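Local structure of homocitrate synthase (Sulfolobus acidocaldarius, 6KTQ) at residues A[167-173]-A[195-200]; A[227-231]-A[259-264]. The protein catalyses the aldol-type condensation of 2-oxoglutarate with acetyl-CoA to homocitrate, the first step of lysine biosynthesis through the alpha-aminoadipate pathway. One frame throughout, in Å; residues are numbered along the deposited sequence.

Contact 1 of 2, residues A[167-173]-A[195-200]. With AKG (2-oxoglutaric acid), chain D; COA (coenzyme A), chain E.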
ATOM      1  N   THR A 167      16.933  18.419  -6.439  1.00 26.77           N
ATOM      2  CA  THR A 167      15.837  18.911  -5.623  1.00 27.34           C
ATOM      3  C   THR A 167      14.898  19.719  -6.473  1.00 27.37           C
ATOM      4  O   THR A 167      15.307  20.708  -7.087  1.00 29.41           O
ATOM      5  CB  THR A 167      16.347  19.774  -4.459  1.00 28.76           C
ATOM      6  OG1 THR A 167      17.044  18.945  -3.546  1.00 29.25           O
ATOM      7  CG2 THR A 167      15.195  20.429  -3.734  1.00 28.69           C
ATOM      8  N   ALA A 168      13.645  19.290  -6.524  1.00 24.81           N
ATOM      9  CA  ALA A 168      12.620  19.997  -7.210  1.00 25.96           C
ATOM     10  C   ALA A 168      11.989  20.971  -6.228  1.00 27.87           C
ATOM     11  O   ALA A 168      11.124  20.611  -5.428  1.00 26.28           O
ATOM     12  CB  ALA A 168      11.578  19.042  -7.770  1.00 28.45           C
ATOM     13  N   GLU A 169      12.454  22.215  -6.287  1.00 27.07           N
ATOM     14  CA  GLU A 169      12.016  23.241  -5.372  1.00 30.11           C
ATOM     15  C   GLU A 169      10.642  23.731  -5.788  1.00 27.82           C
ATOM     16  O   GLU A 169      10.356  23.889  -6.995  1.00 26.35           O
ATOM     17  CB  GLU A 169      13.069  24.362  -5.336  1.00 33.80           C
ATOM     18  CG  GLU A 169      12.754  25.516  -4.433  1.00 39.68           C
ATOM     19  CD  GLU A 169      13.905  26.512  -4.320  1.00 44.79           C
ATOM     20  OE1 GLU A 169      14.008  27.164  -3.255  1.00 52.11           O
ATOM     21  OE2 GLU A 169      14.687  26.668  -5.298  1.00 44.81           O
ATOM     22  N   ASP A 170       9.794  23.962  -4.785  1.00 25.39           N
ATOM     23  CA  ASP A 170       8.376  24.313  -4.966  1.00 25.22           C
ATOM     24  C   ASP A 170       7.622  23.291  -5.831  1.00 26.23           C
ATOM     25  O   ASP A 170       6.662  23.632  -6.539  1.00 26.92           O
ATOM     26  CB  ASP A 170       8.240  25.705  -5.559  1.00 24.45           C
ATOM     27  CG  ASP A 170       6.947  26.375  -5.213  1.00 24.77           C
ATOM     28  OD1 ASP A 170       6.252  25.979  -4.255  1.00 25.90           O
ATOM     29  OD2 ASP A 170       6.593  27.333  -5.905  1.00 23.39           O
ATOM     30  N   ALA A 171       8.060  22.051  -5.738  1.00 27.53           N
ATOM     31  CA  ALA A 171       7.408  20.936  -6.435  1.00 28.69           C
ATOM     32  C   ALA A 171       5.951  20.818  -6.075  1.00 30.05           C
ATOM     33  O   ALA A 171       5.131  20.440  -6.916  1.00 30.21           O
ATOM     34  CB  ALA A 171       8.103  19.644  -6.104  1.00 28.78           C
ATOM     35  N   THR A 172       5.599  21.166  -4.836  1.00 27.80           N
ATOM     36  CA  THR A 172       4.244  20.961  -4.373  1.00 27.29           C
ATOM     37  C   THR A 172       3.277  22.015  -4.894  1.00 27.92           C
ATOM     38  O   THR A 172       2.098  21.868  -4.690  1.00 27.25           O
ATOM     39  CB  THR A 172       4.192  20.860  -2.837  1.00 27.77           C
ATOM     40  OG1 THR A 172       4.648  22.092  -2.256  1.00 24.67           O
ATOM     41  CG2 THR A 172       5.101  19.718  -2.366  1.00 28.47           C
ATOM     42  N   ARG A 173       3.754  23.060  -5.584  1.00 26.21           N
ATOM     43  CA  ARG A 173       2.876  23.974  -6.288  1.00 26.16           C
ATOM     44  C   ARG A 173       3.146  23.996  -7.803  1.00 26.40           C
ATOM     45  O   ARG A 173       2.625  24.831  -8.516  1.00 28.00           O
ATOM     46  CB  ARG A 173       2.979  25.381  -5.703  1.00 25.63           C
ATOM     47  CG  ARG A 173       2.567  25.467  -4.231  1.00 27.70           C
ATOM     48  CD  ARG A 173       2.560  26.902  -3.730  1.00 27.72           C
ATOM     49  NE  ARG A 173       3.897  27.492  -3.817  1.00 27.47           N
ATOM     50  CZ  ARG A 173       4.204  28.754  -3.551  1.00 25.11           C
ATOM     51  NH1 ARG A 173       5.462  29.170  -3.694  1.00 28.10           N
ATOM     52  NH2 ARG A 173       3.284  29.596  -3.130  1.00 24.56           N
ATOM     53  N   SER A 195      14.575  14.955  -4.505  1.00 28.83           N
ATOM     54  CA  SER A 195      13.842  15.505  -3.364  1.00 26.45           C
ATOM     55  C   SER A 195      12.675  16.316  -3.850  1.00 26.68           C
ATOM     56  O   SER A 195      12.813  17.254  -4.690  1.00 26.66           O
ATOM     57  CB  SER A 195      14.726  16.388  -2.461  1.00 28.88           C
ATOM     58  OG  SER A 195      13.918  17.052  -1.467  1.00 28.08           O
ATOM     59  N   ILE A 196      11.515  15.964  -3.311  1.00 24.09           N
ATOM     60  CA  ILE A 196      10.272  16.681  -3.574  1.00 25.70           C
ATOM     61  C   ILE A 196      10.157  17.690  -2.415  1.00 26.45           C
ATOM     62  O   ILE A 196      10.038  17.294  -1.244  1.00 25.95           O
ATOM     63  CB  ILE A 196       9.073  15.701  -3.616  1.00 26.19           C
ATOM     64  CG1 ILE A 196       9.264  14.623  -4.706  1.00 28.64           C
ATOM     65  CG2 ILE A 196       7.741  16.427  -3.775  1.00 28.43           C
ATOM     66  CD1 ILE A 196       9.356  15.143  -6.128  1.00 30.58           C
ATOM     67  N   ALA A 197      10.224  18.983  -2.737  1.00 25.73           N
ATOM     68  CA  ALA A 197      10.268  20.033  -1.719  1.00 25.71           C
ATOM     69  C   ALA A 197       8.954  20.731  -1.588  1.00 26.19           C
ATOM     70  O   ALA A 197       8.441  21.341  -2.535  1.00 27.02           O
ATOM     71  CB  ALA A 197      11.376  21.045  -2.015  1.00 26.70           C
ATOM     72  N   ASP A 198       8.380  20.615  -0.401  1.00 24.22           N
ATOM     73  CA  ASP A 198       7.226  21.387  -0.058  1.00 24.32           C
ATOM     74  C   ASP A 198       7.788  22.662   0.559  1.00 25.03           C
ATOM     75  O   ASP A 198       7.777  22.874   1.787  1.00 25.01           O
ATOM     76  CB  ASP A 198       6.360  20.631   0.913  1.00 24.70           C
ATOM     77  CG  ASP A 198       5.053  21.307   1.165  1.00 24.14           C
ATOM     78  OD1 ASP A 198       4.630  22.192   0.366  1.00 25.81           O
ATOM     79  OD2 ASP A 198       4.444  20.951   2.196  1.00 23.48           O
ATOM     80  N   THR A 199       8.290  23.493  -0.339  1.00 25.07           N
ATOM     81  CA  THR A 199       8.992  24.731  -0.022  1.00 25.81           C
ATOM     82  C   THR A 199       8.211  25.681   0.879  1.00 26.06           C
ATOM     83  O   THR A 199       8.807  26.303   1.769  1.00 25.18           O
ATOM     84  CB  THR A 199       9.358  25.419  -1.351  1.00 26.47           C
ATOM     85  OG1 THR A 199      10.135  24.503  -2.110  1.00 24.00           O
ATOM     86  CG2 THR A 199      10.145  26.719  -1.127  1.00 28.09           C
ATOM     87  N   VAL A 200       6.892  25.773   0.689  1.00 23.48           N
ATOM     88  CA  VAL A 200       6.077  26.699   1.485  1.00 23.79           C
ATOM     89  C   VAL A 200       5.078  25.982   2.399  1.00 22.76           C
ATOM     90  O   VAL A 200       4.166  26.598   2.924  1.00 24.16           O
ATOM     91  CB  VAL A 200       5.377  27.762   0.617  1.00 25.08           C
ATOM     92  CG1 VAL A 200       6.416  28.621  -0.093  1.00 26.41           C
ATOM     93  CG2 VAL A 200       4.401  27.153  -0.395  1.00 24.75           C
TER
HETATM   94  C1  AKG D 402      13.387  24.101  -0.375  1.00 58.85           C
HETATM   95  O1  AKG D 402      12.500  24.194   0.494  1.00 60.01           O
HETATM   96  O2  AKG D 402      13.106  24.299  -1.579  1.00 61.64           O
HETATM   97  C2  AKG D 402      14.763  23.763   0.045  1.00 60.44           C
HETATM   98  O5  AKG D 402      15.248  24.269   1.067  1.00 53.23           O
HETATM   99  C3  AKG D 402      15.565  22.747  -0.763  1.00 54.80           C
HETATM  100  C4  AKG D 402      15.239  21.371  -0.175  1.00 48.17           C
HETATM  101  C5  AKG D 402      16.052  20.190  -0.689  1.00 47.68           C
HETATM  102  O3  AKG D 402      15.469  19.065  -0.681  1.00 34.87           O
HETATM  103  O4  AKG D 402      17.238  20.364  -1.113  1.00 46.34           O
HETATM  104  N1A COA E 403      20.356  27.546 -10.089  1.00 35.19           N
HETATM  105  C2A COA E 403      20.972  28.565 -10.749  1.00 36.23           C
HETATM  106  N3A COA E 403      20.827  29.880 -10.404  1.00 32.81           N
HETATM  107  C4A COA E 403      20.023  30.246  -9.387  1.00 34.88           C
HETATM  108  C5A COA E 403      19.331  29.203  -8.626  1.00 34.45           C
HETATM  109  C6A COA E 403      19.534  27.802  -9.047  1.00 35.23           C
HETATM  110  N6A COA E 403      18.906  26.819  -8.375  1.00 36.16           N
HETATM  111  N7A COA E 403      18.623  29.832  -7.668  1.00 34.37           N
HETATM  112  C8A COA E 403      18.834  31.174  -7.808  1.00 36.14           C
HETATM  113  N9A COA E 403      19.658  31.404  -8.838  1.00 37.32           N
HETATM  114  C1B COA E 403      20.220  32.697  -9.253  1.00 38.72           C
HETATM  115  C2B COA E 403      19.227  33.791  -9.535  1.00 38.94           C
HETATM  116  O2B COA E 403      18.643  33.703 -10.821  1.00 37.04           O
HETATM  117  C3B COA E 403      20.144  34.984  -9.394  1.00 38.85           C
HETATM  118  O3B COA E 403      21.069  35.121 -10.450  1.00 40.02           O
HETATM  119  P3B COA E 403      21.448  36.588 -10.971  1.00 44.53           P
HETATM  120  O7A COA E 403      21.872  36.269 -12.358  1.00 42.60           O
HETATM  121  O8A COA E 403      22.544  37.007 -10.013  1.00 46.21           O
HETATM  122  O9A COA E 403      20.207  37.409 -10.863  1.00 37.36           O
HETATM  123  C4B COA E 403      20.941  34.657  -8.158  1.00 41.39           C
HETATM  124  O4B COA E 403      21.012  33.209  -8.159  1.00 38.97           O
HETATM  125  C5B COA E 403      20.106  35.402  -7.125  1.00 43.08           C
HETATM  126  O5B COA E 403      20.657  35.515  -5.881  1.00 42.14           O
HETATM  127  P1A COA E 403      21.689  36.571  -5.247  1.00 35.33           P
HETATM  128  O1A COA E 403      21.546  35.933  -3.914  1.00 30.99           O
HETATM  129  O2A COA E 403      21.362  38.029  -5.435  1.00 39.36           O
HETATM  130  O3A COA E 403      23.028  36.156  -6.040  1.00 33.74           O
HETATM  131  P2A COA E 403      24.526  36.263  -5.543  1.00 34.99           P
HETATM  132  O4A COA E 403      24.772  37.642  -4.988  1.00 31.01           O
HETATM  133  O5A COA E 403      25.384  35.687  -6.635  1.00 34.26           O
HETATM  134  O6A COA E 403      24.648  35.201  -4.359  1.00 32.68           O
HETATM  135  CBP COA E 403      24.588  33.032  -3.299  1.00 30.78           C
HETATM  136  CCP COA E 403      24.387  33.810  -4.602  1.00 32.34           C
HETATM  137  CDP COA E 403      24.285  31.539  -3.499  1.00 30.26           C
HETATM  138  CEP COA E 403      26.051  33.180  -2.860  1.00 31.30           C
HETATM  139  CAP COA E 403      23.680  33.678  -2.248  1.00 30.92           C
HETATM  140  OAP COA E 403      22.324  33.822  -2.693  1.00 31.57           O
HETATM  141  C9P COA E 403      23.678  32.884  -0.983  1.00 30.26           C
HETATM  142  O9P COA E 403      24.679  32.864  -0.306  1.00 29.10           O
HETATM  143  N8P COA E 403      22.545  32.232  -0.709  1.00 30.12           N
HETATM  144  C7P COA E 403      22.341  31.412   0.470  1.00 30.95           C
HETATM  145  C6P COA E 403      22.044  29.959   0.067  1.00 33.89           C
HETATM  146  C5P COA E 403      20.701  29.889  -0.632  1.00 34.97           C
HETATM  147  O5P COA E 403      20.197  30.917  -1.108  1.00 30.50           O
HETATM  148  N4P COA E 403      20.128  28.680  -0.714  1.00 36.97           N
HETATM  149  C3P COA E 403      18.878  28.509  -1.453  1.00 39.78           C
HETATM  150  C2P COA E 403      18.182  27.179  -1.226  1.00 44.14           C
HETATM  151  S1P COA E 403      16.815  27.140  -2.425  1.00 57.84           S
HETATM  152  O   HOH W   1       6.097  24.493  -1.903  1.00 25.76           O
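Thr172, in the short 3-10 turn after its strand, crosses Asp198, the last residue of the other strand, at about a right angle, and Thr172 OG1 donates a 2.6 Å hydrogen bond to Asp198 OD1 from the anti side, 33° out of the carboxylate plane. A chi1 of 62° points OG1 this way and lays the methyl CG2 against CA and CB of Asp198. The carboxylate is fixed further by the backbone N-H groups of Val202 and Leu203. One residue on, Thr199 OG1 serves two partners, accepting from Asp170 N at 2.8 Å. The second bond runs from Thr199 OG1 to AKG O2 of 2-oxoglutarate at 3.0 Å. The substrate's other carboxylate is held by the bridged pair Thr167 and Ser195, whose side chains leave the same face of the sheet; Thr167 OG1 donates to O4 (2.8 Å) and Ser195 OG to O3 (2.7 Å), one hydroxyl from each strand. Toward the surface, Val200 CG2 rests over the centre of the Arg173 guanidinium, 3.4 Å above its plane. That group grips Asp170 side-on through NE and NH1, and Ser131 also bonds Asp170 OD2. The contact joins the C-terminal ends of two strands of a TIM-barrel beta-alpha-beta unit, whose helix 176-189 links parallel strands 163-169 and 193-198; strands 123-129 and 223-228 flank the pair, and Ile196 packs on helix 205-218.

Contact 2 of 2, residues A[227-231]-A[259-264]. With AKG (2-oxoglutaric acid), chain D.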
ATOM      1  N   HIS A 227      11.047  16.924   1.682  1.00 26.70           N
ATOM      2  CA  HIS A 227      11.580  18.100   2.349  1.00 26.66           C
ATOM      3  C   HIS A 227      10.383  18.981   2.637  1.00 25.41           C
ATOM      4  O   HIS A 227       9.812  19.574   1.734  1.00 26.27           O
ATOM      5  CB  HIS A 227      12.603  18.802   1.447  1.00 31.04           C
ATOM      6  CG  HIS A 227      13.197  20.027   2.059  1.00 31.82           C
ATOM      7  ND1 HIS A 227      14.378  20.005   2.764  1.00 33.09           N
ATOM      8  CD2 HIS A 227      12.746  21.303   2.118  1.00 33.74           C
ATOM      9  CE1 HIS A 227      14.645  21.218   3.213  1.00 32.62           C
ATOM     10  NE2 HIS A 227      13.670  22.020   2.834  1.00 32.64           N
ATOM     11  N   ALA A 228       9.969  19.009   3.892  1.00 24.27           N
ATOM     12  CA  ALA A 228       8.694  19.578   4.248  1.00 25.05           C
ATOM     13  C   ALA A 228       8.805  20.704   5.263  1.00 24.11           C
ATOM     14  O   ALA A 228       9.197  20.475   6.390  1.00 24.18           O
ATOM     15  CB  ALA A 228       7.811  18.473   4.814  1.00 27.49           C
ATOM     16  N   HIS A 229       8.394  21.897   4.847  1.00 23.08           N
ATOM     17  CA  HIS A 229       8.269  23.047   5.690  1.00 22.76           C
ATOM     18  C   HIS A 229       6.994  23.067   6.494  1.00 22.56           C
ATOM     19  O   HIS A 229       5.966  22.467   6.109  1.00 21.72           O
ATOM     20  CB  HIS A 229       8.386  24.320   4.861  1.00 23.44           C
ATOM     21  CG  HIS A 229       9.787  24.665   4.542  1.00 25.42           C
ATOM     22  ND1 HIS A 229      10.519  25.550   5.302  1.00 27.79           N
ATOM     23  CD2 HIS A 229      10.629  24.179   3.601  1.00 27.07           C
ATOM     24  CE1 HIS A 229      11.742  25.617   4.819  1.00 27.18           C
ATOM     25  NE2 HIS A 229      11.838  24.788   3.795  1.00 27.40           N
ATOM     26  N   ASN A 230       7.073  23.764   7.633  1.00 21.45           N
ATOM     27  CA  ASN A 230       6.007  23.733   8.636  1.00 21.20           C
ATOM     28  C   ASN A 230       5.095  24.942   8.649  1.00 20.61           C
ATOM     29  O   ASN A 230       4.473  25.220   9.662  1.00 20.47           O
ATOM     30  CB  ASN A 230       6.654  23.565  10.018  1.00 20.79           C
ATOM     31  CG  ASN A 230       5.715  22.933  11.020  1.00 22.73           C
ATOM     32  OD1 ASN A 230       4.934  22.035  10.676  1.00 21.68           O
ATOM     33  ND2 ASN A 230       5.777  23.396  12.265  1.00 20.13           N
ATOM     34  N   ASP A 231       4.963  25.662   7.529  1.00 22.10           N
ATOM     35  CA  ASP A 231       4.184  26.906   7.519  1.00 21.89           C
ATOM     36  C   ASP A 231       2.756  26.762   7.975  1.00 22.35           C
ATOM     37  O   ASP A 231       2.199  27.703   8.552  1.00 22.55           O
ATOM     38  CB  ASP A 231       4.205  27.580   6.150  1.00 22.84           C
ATOM     39  CG  ASP A 231       5.614  27.876   5.678  1.00 24.19           C
ATOM     40  OD1 ASP A 231       6.398  26.910   5.538  1.00 24.07           O
ATOM     41  OD2 ASP A 231       5.924  29.077   5.464  1.00 23.58           O
ATOM     42  N   GLU A 259      14.475  28.065   7.294  1.00 23.94           N
ATOM     43  CA  GLU A 259      13.819  29.276   6.823  1.00 25.74           C
ATOM     44  C   GLU A 259      12.447  29.396   7.428  1.00 25.48           C
ATOM     45  O   GLU A 259      11.735  28.398   7.544  1.00 25.11           O
ATOM     46  CB  GLU A 259      13.659  29.291   5.308  1.00 27.65           C
ATOM     47  CG  GLU A 259      14.918  29.566   4.563  1.00 29.28           C
ATOM     48  CD  GLU A 259      15.270  31.029   4.300  1.00 29.06           C
ATOM     49  OE1 GLU A 259      14.464  31.997   4.457  1.00 28.76           O
ATOM     50  OE2 GLU A 259      16.421  31.182   3.876  1.00 31.65           O
ATOM     51  N   ARG A 260      12.108  30.618   7.818  1.00 24.26           N
ATOM     52  CA  ARG A 260      10.806  31.004   8.295  1.00 24.20           C
ATOM     53  C   ARG A 260      10.409  30.203   9.545  1.00 25.11           C
ATOM     54  O   ARG A 260      10.917  30.488  10.621  1.00 25.87           O
ATOM     55  CB  ARG A 260       9.748  30.936   7.167  1.00 25.15           C
ATOM     56  CG  ARG A 260      10.045  31.776   5.931  1.00 26.02           C
ATOM     57  CD  ARG A 260       8.913  31.739   4.872  1.00 28.02           C
ATOM     58  NE  ARG A 260       8.438  30.377   4.607  1.00 28.48           N
ATOM     59  CZ  ARG A 260       9.104  29.446   3.904  1.00 29.34           C
ATOM     60  NH1 ARG A 260      10.258  29.726   3.309  1.00 28.42           N
ATOM     61  NH2 ARG A 260       8.603  28.217   3.787  1.00 26.50           N
ATOM     62  N   VAL A 261       9.537  29.197   9.411  1.00 22.61           N
ATOM     63  CA  VAL A 261       9.153  28.355  10.561  1.00 23.63           C
ATOM     64  C   VAL A 261       9.819  27.004  10.587  1.00 22.63           C
ATOM     65  O   VAL A 261       9.526  26.161  11.443  1.00 22.76           O
ATOM     66  CB  VAL A 261       7.625  28.214  10.652  1.00 25.77           C
ATOM     67  CG1 VAL A 261       7.019  29.576  10.924  1.00 28.08           C
ATOM     68  CG2 VAL A 261       7.068  27.626   9.400  1.00 27.46           C
ATOM     69  N   GLY A 262      10.722  26.789   9.641  1.00 20.60           N
ATOM     70  CA  GLY A 262      11.563  25.603   9.644  1.00 21.08           C
ATOM     71  C   GLY A 262      10.915  24.385   8.988  1.00 22.15           C
ATOM     72  O   GLY A 262       9.797  24.484   8.470  1.00 21.72           O
ATOM     73  N   ILE A 263      11.634  23.259   9.029  1.00 21.83           N
ATOM     74  CA  ILE A 263      11.172  21.983   8.468  1.00 22.99           C
ATOM     75  C   ILE A 263      10.878  20.966   9.550  1.00 22.99           C
ATOM     76  O   ILE A 263      10.941  21.276  10.758  1.00 23.15           O
ATOM     77  CB  ILE A 263      12.132  21.407   7.397  1.00 23.37           C
ATOM     78  CG1 ILE A 263      13.488  20.948   7.960  1.00 23.23           C
ATOM     79  CG2 ILE A 263      12.335  22.428   6.282  1.00 23.73           C
ATOM     80  CD1 ILE A 263      14.237  20.020   7.010  1.00 24.38           C
ATOM     81  N   ALA A 264      10.459  19.776   9.127  1.00 22.05           N
ATOM     82  CA  ALA A 264      10.120  18.705  10.064  1.00 22.10           C
ATOM     83  C   ALA A 264      11.201  18.515  11.137  1.00 21.06           C
ATOM     84  O   ALA A 264      12.359  18.315  10.814  1.00 21.81           O
ATOM     85  CB  ALA A 264       9.918  17.392   9.304  1.00 22.76           C
TER
HETATM   86  C1  AKG D 402      13.387  24.101  -0.375  1.00 58.85           C
HETATM   87  O1  AKG D 402      12.500  24.194   0.494  1.00 60.01           O
HETATM   88  O2  AKG D 402      13.106  24.299  -1.579  1.00 61.64           O
HETATM   89  C2  AKG D 402      14.763  23.763   0.045  1.00 60.44           C
HETATM   90  O5  AKG D 402      15.248  24.269   1.067  1.00 53.23           O
HETATM   91  C3  AKG D 402      15.565  22.747  -0.763  1.00 54.80           C
HETATM   92  C4  AKG D 402      15.239  21.371  -0.175  1.00 48.17           C
HETATM   93  C5  AKG D 402      16.052  20.190  -0.689  1.00 47.68           C
HETATM   94  O3  AKG D 402      15.469  19.065  -0.681  1.00 34.87           O
HETATM   95  O4  AKG D 402      17.238  20.364  -1.113  1.00 46.34           O
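Asp231 and Arg260 form a side-on, two-nitrogen salt bridge: NE of Arg260 reaches OD2 of Asp231 at 3.0 Å through the syn lone pair, and NH2 of Arg260 reaches OD1 of Asp231 at 3.1 Å. The carboxylate and guanidinium planes lie 25° apart, so the two groups mate nearly flat even though the side chains cross at about a right angle. Arg260 bends at chi3 (-47°) to present this edge, and its NH2 also donates to the carbonyl of Thr199. Were Asp231 an alanine, the guanidinium would probably lose its paired acceptor and be more able to turn, with the Thr199 carbonyl as a remaining restraint. Next come two backbone bonds, from Asn230 N to Gly262 O (2.9 Å) and from Ala264 N to Ala228 O (3.1 Å), which lie to each side of the single bridge between His229 and Ile263. The first follows a type II' turn from Glu259 to Gly262. Packing centres on Ile263, whose CG2 makes a CH-pi contact over the face of His229, 3.5 Å from the ring centroid and only 9° off its normal. Against the His227 ring lies C4 of 2-oxoglutarate, 3.2 Å above the plane. His227 and His229 bind the zinc ion together with Glu42, and His251, itself part of the 2-oxoglutarate pocket, bonds ND1 of His227, which probably steadies this metal ligand from its second shell. Val261 CG2 closes the outer side against the Asn230-Asp231 peptide. The contact thus joins the end of barrel strand 223-228 to the loop between strand 249-252 and helix 266-277, while Ala228 and Ala264 both pack on Val239 of helix 235-244.

Overall arrangement
The pair illustrates how a TIM barrel builds its active site at the C-terminal ends of its strands. Contact 1 is mostly buried and joins two neighbouring strands, supplying hydroxyls for both carboxylates of 2-oxoglutarate; contact 2 is partly buried, ties a strand to a loop, and brings imidazoles to the metal, with its salt bridge toward the outside. Strands 193-198 and 223-228 lie side by side in one sheet, so the two contacts, with centres about 12 Å apart, touch directly: Asp198 N probably bonds to His227 O, and the Thr199 carbonyl packs against CD2 of His229. Both contacts line the 2-oxoglutarate pocket, and contact 2 adds metal ligands; they meet through backbone as well as through the shared substrate.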